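Local coordinates for protein probable glutamine synthetase (PDB 4HPP) that belongs to the glutamine synthetase family and holds a magnesium ion and a glutamic acid in its catalytic domain, at residues Trp162-Glu173 and Arg201-Val212; Trp266-Leu274 and Ala301-Leu312. One frame throughout, in Å; residues are numbered along the deposited sequence.

Contact 1. Residues Trp162-Glu173 and Arg201-Val212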
loop_
_atom_site.group_PDB
_atom_site.type_symbol
_atom_site.label_atom_id
_atom_site.label_comp_id
_atom_site.label_asym_id
_atom_site.label_seq_id
_atom_site.Cartn_x
_atom_site.Cartn_y
_atom_site.Cartn_z
ATOM N N TRP A 162 19.798 -10.873 14.928
ATOM C CA TRP A 162 18.910 -10.419 16.024
ATOM C C TRP A 162 18.678 -11.486 17.024
ATOM O O TRP A 162 18.349 -11.221 18.170
ATOM C CB TRP A 162 17.571 -9.930 15.522
ATOM C CG TRP A 162 17.599 -8.465 15.264
ATOM C CD1 TRP A 162 17.449 -7.828 14.046
ATOM C CD2 TRP A 162 17.797 -7.383 16.242
ATOM N NE1 TRP A 162 17.526 -6.465 14.187
ATOM C CE2 TRP A 162 17.748 -6.131 15.485
ATOM C CE3 TRP A 162 18.030 -7.329 17.621
ATOM C CZ2 TRP A 162 17.949 -4.875 16.100
ATOM C CZ3 TRP A 162 18.200 -6.077 18.223
ATOM C CH2 TRP A 162 18.166 -4.881 17.474
ATOM N N LEU A 163 18.877 -12.724 16.619
ATOM C CA LEU A 163 18.664 -13.790 17.558
ATOM C C LEU A 163 19.811 -13.826 18.543
ATOM O O LEU A 163 19.617 -13.763 19.749
ATOM C CB LEU A 163 18.449 -15.157 16.837
ATOM C CG LEU A 163 18.269 -16.284 17.826
ATOM C CD1 LEU A 163 17.135 -15.947 18.766
ATOM C CD2 LEU A 163 17.996 -17.598 17.143
ATOM N N VAL A 164 21.008 -13.979 18.040
ATOM C CA VAL A 164 22.224 -13.897 18.872
ATOM C C VAL A 164 22.248 -12.656 19.766
ATOM O O VAL A 164 22.569 -12.718 20.955
ATOM C CB VAL A 164 23.504 -14.080 18.005
ATOM C CG1 VAL A 164 24.755 -13.908 18.826
ATOM C CG2 VAL A 164 23.477 -15.493 17.434
ATOM N N SER A 165 21.792 -11.541 19.257
ATOM C CA SER A 165 21.846 -10.341 20.094
ATOM C C SER A 165 20.834 -10.442 21.210
ATOM O O SER A 165 21.159 -10.219 22.408
ATOM C CB SER A 165 21.669 -9.123 19.237
ATOM O OG SER A 165 21.031 -8.121 19.950
ATOM N N ALA A 166 19.609 -10.834 20.860
ATOM C CA ALA A 166 18.581 -11.099 21.898
ATOM C C ALA A 166 19.033 -12.138 22.970
ATOM O O ALA A 166 18.905 -11.892 24.174
ATOM C CB ALA A 166 17.280 -11.481 21.259
ATOM N N LEU A 167 19.634 -13.249 22.537
ATOM C CA LEU A 167 20.141 -14.228 23.480
ATOM C C LEU A 167 21.302 -13.600 24.294
ATOM O O LEU A 167 21.308 -13.737 25.533
ATOM C CB LEU A 167 20.521 -15.543 22.804
ATOM C CG LEU A 167 19.419 -16.340 22.051
ATOM C CD1 LEU A 167 20.033 -17.321 21.059
ATOM C CD2 LEU A 167 18.413 -17.084 22.945
ATOM N N ALA A 168 22.239 -12.880 23.649
ATOM C CA ALA A 168 23.270 -12.120 24.464
ATOM C C ALA A 168 22.677 -11.219 25.531
ATOM O O ALA A 168 23.048 -11.360 26.744
ATOM C CB ALA A 168 24.286 -11.347 23.628
ATOM N N GLN A 169 21.734 -10.353 25.115
ATOM C CA GLN A 169 21.046 -9.517 26.094
ATOM C C GLN A 169 20.380 -10.340 27.147
ATOM O O GLN A 169 20.279 -9.909 28.245
ATOM C CB GLN A 169 19.950 -8.650 25.482
ATOM C CG GLN A 169 20.358 -7.628 24.432
ATOM C CD GLN A 169 19.156 -7.054 23.789
ATOM O OE1 GLN A 169 18.238 -6.582 24.496
ATOM N NE2 GLN A 169 19.045 -7.221 22.432
ATOM N N ALA A 170 19.919 -11.541 26.831
ATOM C CA ALA A 170 19.177 -12.304 27.822
ATOM C C ALA A 170 20.141 -13.029 28.748
ATOM O O ALA A 170 19.730 -13.769 29.621
ATOM C CB ALA A 170 18.282 -13.276 27.131
ATOM N N GLY A 171 21.446 -12.799 28.584
ATOM C CA GLY A 171 22.437 -13.505 29.421
ATOM C C GLY A 171 22.579 -15.000 29.147
ATOM O O GLY A 171 23.060 -15.765 30.010
ATOM N N THR A 172 22.187 -15.443 27.954
ATOM C CA THR A 172 22.367 -16.874 27.618
ATOM C C THR A 172 23.833 -17.210 27.154
ATOM O O THR A 172 24.234 -18.376 27.041
ATOM C CB THR A 172 21.316 -17.417 26.608
ATOM O OG1 THR A 172 21.366 -16.646 25.389
ATOM C CG2 THR A 172 19.959 -17.337 27.177
ATOM N N GLU A 173 24.645 -16.206 26.901
ATOM C CA GLU A 173 25.944 -16.486 26.241
ATOM C C GLU A 173 25.807 -17.266 24.909
ATOM O O GLU A 173 26.412 -18.325 24.693
ATOM C CB GLU A 173 26.888 -17.179 27.208
ATOM C CG GLU A 173 27.111 -16.375 28.497
ATOM C CD GLU A 173 27.981 -17.108 29.487
ATOM O OE1 GLU A 173 27.527 -18.180 30.021
ATOM O OE2 GLU A 173 29.119 -16.623 29.721
ATOM N N ARG A 201 18.671 -21.672 31.194
ATOM C CA ARG A 201 19.189 -21.309 29.852
ATOM C C ARG A 201 18.381 -22.034 28.749
ATOM O O ARG A 201 17.924 -21.404 27.779
ATOM C CB ARG A 201 20.685 -21.563 29.767
ATOM C CG ARG A 201 21.404 -21.054 28.540
ATOM C CD ARG A 201 22.889 -20.922 28.872
ATOM N NE ARG A 201 23.106 -19.769 29.771
ATOM C CZ ARG A 201 24.275 -19.244 30.165
ATOM N NH1 ARG A 201 25.432 -19.722 29.776
ATOM N NH2 ARG A 201 24.256 -18.201 30.963
ATOM N N ALA A 202 18.133 -23.322 28.943
ATOM C CA ALA A 202 17.404 -24.054 27.938
ATOM C C ALA A 202 16.059 -23.343 27.760
ATOM O O ALA A 202 15.683 -23.013 26.651
ATOM C CB ALA A 202 17.242 -25.483 28.359
ATOM N N VAL A 203 15.388 -22.978 28.852
ATOM C CA VAL A 203 14.069 -22.304 28.726
ATOM C C VAL A 203 14.227 -20.931 28.030
ATOM O O VAL A 203 13.525 -20.640 27.042
ATOM C CB VAL A 203 13.344 -22.137 30.092
ATOM C CG1 VAL A 203 12.144 -21.180 29.977
ATOM C CG2 VAL A 203 12.939 -23.484 30.660
ATOM N N ASN A 204 15.153 -20.114 28.538
ATOM C CA ASN A 204 15.477 -18.832 27.937
ATOM C C ASN A 204 15.780 -18.907 26.450
ATOM O O ASN A 204 15.254 -18.104 25.659
ATOM C CB ASN A 204 16.712 -18.241 28.585
ATOM C CG ASN A 204 16.505 -17.859 30.018
ATOM O OD1 ASN A 204 15.403 -17.616 30.467
ATOM N ND2 ASN A 204 17.588 -17.795 30.745
ATOM N N VAL A 205 16.627 -19.846 26.052
ATOM C CA VAL A 205 16.877 -20.026 24.598
ATOM C C VAL A 205 15.574 -20.270 23.797
ATOM O O VAL A 205 15.440 -19.767 22.670
ATOM C CB VAL A 205 17.911 -21.131 24.274
ATOM C CG1 VAL A 205 17.877 -21.482 22.814
ATOM C CG2 VAL A 205 19.322 -20.708 24.683
ATOM N N ARG A 206 14.611 -20.998 24.370
ATOM C CA ARG A 206 13.392 -21.274 23.625
ATOM C C ARG A 206 12.453 -20.065 23.578
ATOM O O ARG A 206 11.798 -19.769 22.509
ATOM C CB ARG A 206 12.666 -22.436 24.267
ATOM C CG ARG A 206 13.429 -23.725 24.142
ATOM C CD ARG A 206 13.156 -24.621 25.347
ATOM N NE ARG A 206 13.927 -25.858 25.224
ATOM C CZ ARG A 206 13.541 -27.057 25.675
ATOM N NH1 ARG A 206 12.350 -27.162 26.273
ATOM N NH2 ARG A 206 14.355 -28.137 25.525
ATOM N N GLU A 207 12.342 -19.392 24.736
ATOM C CA GLU A 207 11.365 -18.378 24.853
ATOM C C GLU A 207 11.786 -17.132 24.049
ATOM O O GLU A 207 10.924 -16.455 23.424
ATOM C CB GLU A 207 11.039 -18.141 26.317
ATOM C CG GLU A 207 10.303 -19.338 26.911
ATOM C CD GLU A 207 9.000 -19.579 26.181
ATOM O OE1 GLU A 207 8.723 -20.719 25.830
ATOM O OE2 GLU A 207 8.250 -18.612 25.974
ATOM N N VAL A 208 13.105 -16.901 23.983
ATOM C CA VAL A 208 13.657 -15.754 23.261
ATOM C C VAL A 208 13.637 -16.008 21.767
ATOM O O VAL A 208 13.243 -15.139 21.015
ATOM C CB VAL A 208 15.089 -15.401 23.729
ATOM C CG1 VAL A 208 15.719 -14.356 22.809
ATOM C CG2 VAL A 208 15.085 -14.925 25.170
ATOM N N THR A 209 14.051 -17.187 21.322
ATOM C CA THR A 209 13.923 -17.540 19.875
ATOM C C THR A 209 12.496 -17.308 19.368
ATOM O O THR A 209 12.287 -16.538 18.390
ATOM C CB THR A 209 14.343 -18.965 19.590
ATOM O OG1 THR A 209 15.661 -19.114 20.077
ATOM C CG2 THR A 209 14.359 -19.268 18.086
ATOM N N ARG A 210 11.530 -17.886 20.085
ATOM C CA ARG A 210 10.124 -17.559 19.859
ATOM C C ARG A 210 9.864 -16.025 19.788
ATOM O O ARG A 210 9.277 -15.549 18.805
ATOM C CB ARG A 210 9.209 -18.257 20.902
ATOM C CG ARG A 210 8.994 -19.719 20.597
ATOM C CD ARG A 210 8.727 -20.552 21.823
ATOM N NE ARG A 210 8.785 -21.978 21.522
ATOM C CZ ARG A 210 8.706 -22.977 22.416
ATOM N NH1 ARG A 210 8.516 -22.728 23.694
ATOM N NH2 ARG A 210 8.752 -24.257 22.002
ATOM N N GLU A 211 10.306 -15.248 20.798
ATOM C CA GLU A 211 10.081 -13.768 20.779
ATOM C C GLU A 211 10.757 -13.019 19.596
ATOM O O GLU A 211 10.183 -12.137 18.991
ATOM C CB GLU A 211 10.436 -13.158 22.113
ATOM C CG GLU A 211 10.321 -11.643 22.191
ATOM C CD GLU A 211 8.910 -11.171 22.086
ATOM O OE1 GLU A 211 8.677 -9.947 21.903
ATOM O OE2 GLU A 211 8.036 -12.009 22.238
ATOM N N VAL A 212 11.937 -13.417 19.202
ATOM C CA VAL A 212 12.578 -12.761 18.085
ATOM C C VAL A 212 11.729 -13.073 16.842
ATOM O O VAL A 212 11.264 -12.147 16.160
ATOM C CB VAL A 212 14.059 -13.227 18.004
ATOM C CG1 VAL A 212 14.758 -12.680 16.786
ATOM C CG2 VAL A 212 14.830 -12.770 19.241
HETATM O O HOH W 1 20.633 -18.126 30.857
#
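Arg201 and Thr172 meet where helix 159-169 ends in a Schellman motif, closed by Gly171 with positive phi, and packs across helix 196-216 in the catalytic domain. The short axes pass 9.6 Å apart at 135°, nearer antiparallel than parallel. Arg201 runs out extended from the helix (chi1 -171°) and bends at chi3 (-72°), bringing the guanidinium over Thr172 O; the oxygen stands 3.0 Å above one face, offset toward the rim and at a poor angle for a hydrogen bond to NE or NH1. Arg201 NH1 forms a salt bridge with Glu173, meeting the anti lone pair of OE1 at 2.6 Å; Arg191 links to both partners, its O accepting from Arg201 NH1 and its NE pairing with Glu173 OE2. One water, in the guanidinium plane, accepts from Arg201 NE and Asn204 ND2, while Asn204 OD1 is taken by Tyr91 and His93. Thr172 faces two ways: its methyl CG2 lies 3.7 Å from Asn204 CB, and its OG1 gives a weak bond back to Leu167 O. At the far end the contact is largely apolar. Leu167 CD2 lies 3.7 Å from Val205 CA, and Leu163 CD1 approaches Thr209 OG1, a hydroxyl bonded to Val205 O. Ala166 CB is wedged between two valines, 3.6 Å from Val208 CG1 and 3.4 Å from Val212 CG2.

Contact 2. Residues Trp266-Leu274 and Ala301-Leu312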
loop_
_atom_site.group_PDB
_atom_site.type_symbol
_atom_site.label_atom_id
_atom_site.label_comp_id
_atom_site.label_asym_id
_atom_site.label_seq_id
_atom_site.Cartn_x
_atom_site.Cartn_y
_atom_site.Cartn_z
ATOM N N TRP A 266 28.843 -43.100 36.367
ATOM C CA TRP A 266 27.839 -42.148 35.921
ATOM C C TRP A 266 27.133 -42.535 34.612
ATOM O O TRP A 266 25.891 -42.673 34.556
ATOM C CB TRP A 266 28.444 -40.760 35.860
ATOM C CG TRP A 266 27.364 -39.730 35.755
ATOM C CD1 TRP A 266 26.682 -39.118 36.792
ATOM C CD2 TRP A 266 26.758 -39.179 34.512
ATOM N NE1 TRP A 266 25.750 -38.239 36.300
ATOM C CE2 TRP A 266 25.735 -38.232 34.948
ATOM C CE3 TRP A 266 26.986 -39.352 33.133
ATOM C CZ2 TRP A 266 24.962 -37.496 34.035
ATOM C CZ3 TRP A 266 26.203 -38.611 32.218
ATOM C CH2 TRP A 266 25.202 -37.706 32.662
ATOM N N ALA A 267 27.915 -42.735 33.554
ATOM C CA ALA A 267 27.369 -43.175 32.273
ATOM C C ALA A 267 26.572 -44.478 32.380
ATOM O O ALA A 267 25.551 -44.668 31.668
ATOM C CB ALA A 267 28.479 -43.315 31.248
ATOM N N ALA A 268 27.018 -45.366 33.268
ATOM C CA ALA A 268 26.368 -46.679 33.409
ATOM C C ALA A 268 24.927 -46.579 33.981
ATOM O O ALA A 268 23.970 -47.259 33.511
ATOM C CB ALA A 268 27.237 -47.590 34.247
ATOM N N GLY A 269 24.777 -45.687 34.961
ATOM C CA GLY A 269 23.457 -45.368 35.540
ATOM C C GLY A 269 22.460 -44.778 34.560
ATOM O O GLY A 269 21.282 -45.175 34.537
ATOM N N VAL A 270 22.950 -43.827 33.758
ATOM C CA VAL A 270 22.193 -43.214 32.687
ATOM C C VAL A 270 21.760 -44.331 31.747
ATOM O O VAL A 270 20.566 -44.418 31.410
ATOM C CB VAL A 270 23.055 -42.183 31.912
ATOM C CG1 VAL A 270 22.394 -41.743 30.603
ATOM C CG2 VAL A 270 23.456 -40.994 32.784
ATOM N N LEU A 271 22.719 -45.172 31.318
ATOM C CA LEU A 271 22.415 -46.292 30.402
ATOM C C LEU A 271 21.374 -47.285 30.963
ATOM O O LEU A 271 20.444 -47.657 30.264
ATOM C CB LEU A 271 23.686 -47.021 29.913
ATOM C CG LEU A 271 24.571 -46.143 29.006
ATOM C CD1 LEU A 271 25.500 -46.928 28.123
ATOM C CD2 LEU A 271 23.764 -45.212 28.104
ATOM N N ALA A 272 21.508 -47.689 32.221
ATOM C CA ALA A 272 20.644 -48.737 32.765
ATOM C C ALA A 272 19.219 -48.243 32.899
ATOM O O ALA A 272 18.256 -49.017 32.711
ATOM C CB ALA A 272 21.170 -49.197 34.086
ATOM N N HIS A 273 19.096 -46.939 33.159
ATOM C CA HIS A 273 17.799 -46.296 33.281
ATOM C C HIS A 273 17.252 -45.648 32.048
ATOM O O HIS A 273 16.096 -45.225 32.049
ATOM C CB HIS A 273 17.825 -45.286 34.417
ATOM C CG HIS A 273 18.063 -45.914 35.769
ATOM N ND1 HIS A 273 17.116 -46.634 36.416
ATOM C CD2 HIS A 273 19.202 -45.949 36.573
ATOM C CE1 HIS A 273 17.621 -47.082 37.575
ATOM N NE2 HIS A 273 18.894 -46.656 37.670
ATOM N N LEU A 274 18.020 -45.565 30.976
ATOM C CA LEU A 274 17.487 -44.881 29.771
ATOM C C LEU A 274 16.049 -45.223 29.353
ATOM O O LEU A 274 15.321 -44.304 28.967
ATOM C CB LEU A 274 18.431 -44.947 28.532
ATOM C CG LEU A 274 19.060 -43.590 28.171
ATOM C CD1 LEU A 274 20.159 -43.752 27.146
ATOM C CD2 LEU A 274 17.997 -42.618 27.667
ATOM N N ALA A 301 20.117 -48.233 24.153
ATOM C CA ALA A 301 20.903 -47.530 25.139
ATOM C C ALA A 301 22.294 -48.098 25.076
ATOM O O ALA A 301 22.579 -49.144 25.651
ATOM C CB ALA A 301 20.310 -47.680 26.528
ATOM N N CYS A 302 23.159 -47.409 24.348
ATOM C CA CYS A 302 24.557 -47.805 24.173
ATOM C C CYS A 302 25.399 -46.514 24.212
ATOM O O CYS A 302 24.864 -45.423 24.345
ATOM C CB CYS A 302 24.720 -48.526 22.829
ATOM S SG CYS A 302 24.154 -47.516 21.426
ATOM N N LEU A 303 26.704 -46.644 24.053
ATOM C CA LEU A 303 27.605 -45.522 24.134
ATOM C C LEU A 303 28.430 -45.372 22.839
ATOM O O LEU A 303 28.602 -46.322 22.044
ATOM C CB LEU A 303 28.503 -45.696 25.352
ATOM C CG LEU A 303 29.499 -44.616 25.767
ATOM C CD1 LEU A 303 28.946 -43.818 26.917
ATOM C CD2 LEU A 303 30.746 -45.344 26.237
ATOM N N GLY A 304 28.932 -44.165 22.620
ATOM C CA GLY A 304 29.746 -43.923 21.452
ATOM C C GLY A 304 30.875 -42.978 21.750
ATOM O O GLY A 304 30.712 -42.018 22.477
ATOM N N LEU A 305 32.041 -43.262 21.209
ATOM C CA LEU A 305 33.060 -42.226 21.081
ATOM C C LEU A 305 32.799 -41.679 19.683
ATOM O O LEU A 305 32.993 -40.498 19.384
ATOM C CB LEU A 305 34.451 -42.882 21.189
ATOM C CG LEU A 305 35.764 -42.108 21.293
ATOM C CD1 LEU A 305 35.737 -41.016 22.351
ATOM C CD2 LEU A 305 36.926 -43.055 21.571
ATOM N N ARG A 306 32.197 -42.563 18.891
ATOM C CA ARG A 306 32.440 -42.730 17.469
ATOM C C ARG A 306 31.303 -42.200 16.626
ATOM O O ARG A 306 31.512 -41.397 15.716
ATOM C CB ARG A 306 32.586 -44.239 17.202
ATOM C CG ARG A 306 32.835 -45.085 18.463
ATOM C CD ARG A 306 31.927 -46.313 18.587
ATOM N NE ARG A 306 32.013 -46.873 19.936
ATOM C CZ ARG A 306 31.422 -47.991 20.360
ATOM N NH1 ARG A 306 30.675 -48.736 19.541
ATOM N NH2 ARG A 306 31.596 -48.364 21.623
ATOM N N ASN A 307 30.097 -42.661 16.937
ATOM C CA ASN A 307 28.928 -42.417 16.095
ATOM C C ASN A 307 27.734 -41.797 16.823
ATOM O O ASN A 307 27.661 -41.795 18.058
ATOM C CB ASN A 307 28.503 -43.718 15.398
ATOM C CG ASN A 307 28.137 -44.821 16.380
ATOM O OD1 ASN A 307 27.177 -44.691 17.131
ATOM N ND2 ASN A 307 28.894 -45.926 16.364
ATOM N N ARG A 308 26.798 -41.282 16.034
ATOM C CA ARG A 308 25.571 -40.699 16.560
ATOM C C ARG A 308 24.368 -41.588 16.233
ATOM O O ARG A 308 23.295 -41.120 15.859
ATOM C CB ARG A 308 25.378 -39.300 15.998
ATOM C CG ARG A 308 26.547 -38.386 16.259
ATOM C CD ARG A 308 26.546 -37.218 15.297
ATOM N NE ARG A 308 27.856 -36.568 15.318
ATOM C CZ ARG A 308 28.081 -35.276 15.102
ATOM N NH1 ARG A 308 27.078 -34.439 14.838
ATOM N NH2 ARG A 308 29.327 -34.825 15.154
ATOM N N GLU A 309 24.577 -42.888 16.331
ATOM C CA GLU A 309 23.472 -43.802 16.523
ATOM C C GLU A 309 23.437 -44.146 18.038
ATOM O O GLU A 309 22.567 -44.894 18.499
ATOM C CB GLU A 309 23.621 -45.059 15.648
ATOM C CG GLU A 309 23.475 -44.857 14.141
ATOM C CD GLU A 309 23.630 -46.168 13.358
ATOM O OE1 GLU A 309 22.679 -46.528 12.632
ATOM O OE2 GLU A 309 24.684 -46.855 13.466
ATOM N N ALA A 310 24.375 -43.578 18.806
ATOM C CA ALA A 310 24.497 -43.894 20.239
ATOM C C ALA A 310 23.593 -42.945 21.017
ATOM O O ALA A 310 23.537 -41.771 20.703
ATOM C CB ALA A 310 25.970 -43.813 20.726
ATOM N N ALA A 311 22.903 -43.450 22.027
ATOM C CA ALA A 311 22.077 -42.614 22.889
ATOM C C ALA A 311 22.950 -41.716 23.771
ATOM O O ALA A 311 22.538 -40.617 24.112
ATOM C CB ALA A 311 21.112 -43.463 23.733
ATOM N N LEU A 312 24.161 -42.158 24.125
ATOM C CA LEU A 312 25.042 -41.346 24.991
ATOM C C LEU A 312 26.379 -41.295 24.322
ATOM O O LEU A 312 26.934 -42.324 23.958
ATOM C CB LEU A 312 25.169 -41.972 26.377
ATOM C CG LEU A 312 25.568 -41.185 27.611
ATOM C CD1 LEU A 312 24.572 -40.100 27.938
ATOM C CD2 LEU A 312 25.652 -42.111 28.819
#
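Leu312 pushes into a hollow on the flank of helix 261-281, and Leu271 pushes back against Leu312 and the backbone at Cys302-Leu303. Within the catalytic domain of this glutamine synthetase family protein, they join the helix to a loop between two short parallel strands, 303-304 and 312-315; the pairing is evident from Leu312, whose N bonds weakly to Cys302 O and whose O accepts from Gly304 N.

The hollow is lined by Ala267, Val270 and Leu271, positions i, i+3 and i+4 on one face of the helix. The CD2 methyl of Leu312 sits 3.9 Å from Ala267 CB, 3.7 Å from Val270 CG1 and 3.7 Å from Leu271 CD2. Its chi1 of -158° sets CG roughly anti to the backbone N and turns the branch onto the helix. Leu271 is the answering bump: its CD2 also comes within 3.9 Å of Cys302 O, while CD1 lies along the backbone where Cys302 joins Leu303.

One turn on, small side chains make the fit. Ala301 CB settles 3.7 Å from Leu271 O and also touches Leu274 CB. The CD1 methyl of Leu274 enters a notch between two alanines, 3.6 Å from Ala311 CB and 4.0 Å from Ala301 CB. Phe333 of strand 330-336 touches both Val270 and Leu274.

The loop carries Arg308 of the glutamic acid pocket, whose NH1 makes a weak hydrogen bond to the bound glutamic acid and whose NH2 forms a salt bridge with Asp65 of a neighbouring subunit. The loop's polar bonds, such as the strand pairing and the Asx turn at Asn307, lie within it or point to other partners. None crosses to the helix, which is consistent with van der Waals fit of methyls against one another and against backbone carbonyls fixing the spacing.

Both contacts are largely buried and belong to the catalytic domain, but lie on opposite sides of the chain's centre, about 30 Å apart between centres and about 15 Å between nearest atoms. They share no helix or strand: contact 1 joins two helices, contact 2 a helix and a loop with its flanking strands. Helix 342-358 touches both, as does a neighbouring subunit. Contact 1 mixes a methyl core with a water-linked end whose charged pair, Arg201 and Glu173, is partly exposed; contact 2 is made by apolar side chains, with no hydrogen bond across it. Contact 2 supplies a glutamic acid pocket residue; the side chain of Val205 in contact 1 lies about 12 Å from the magnesium ion.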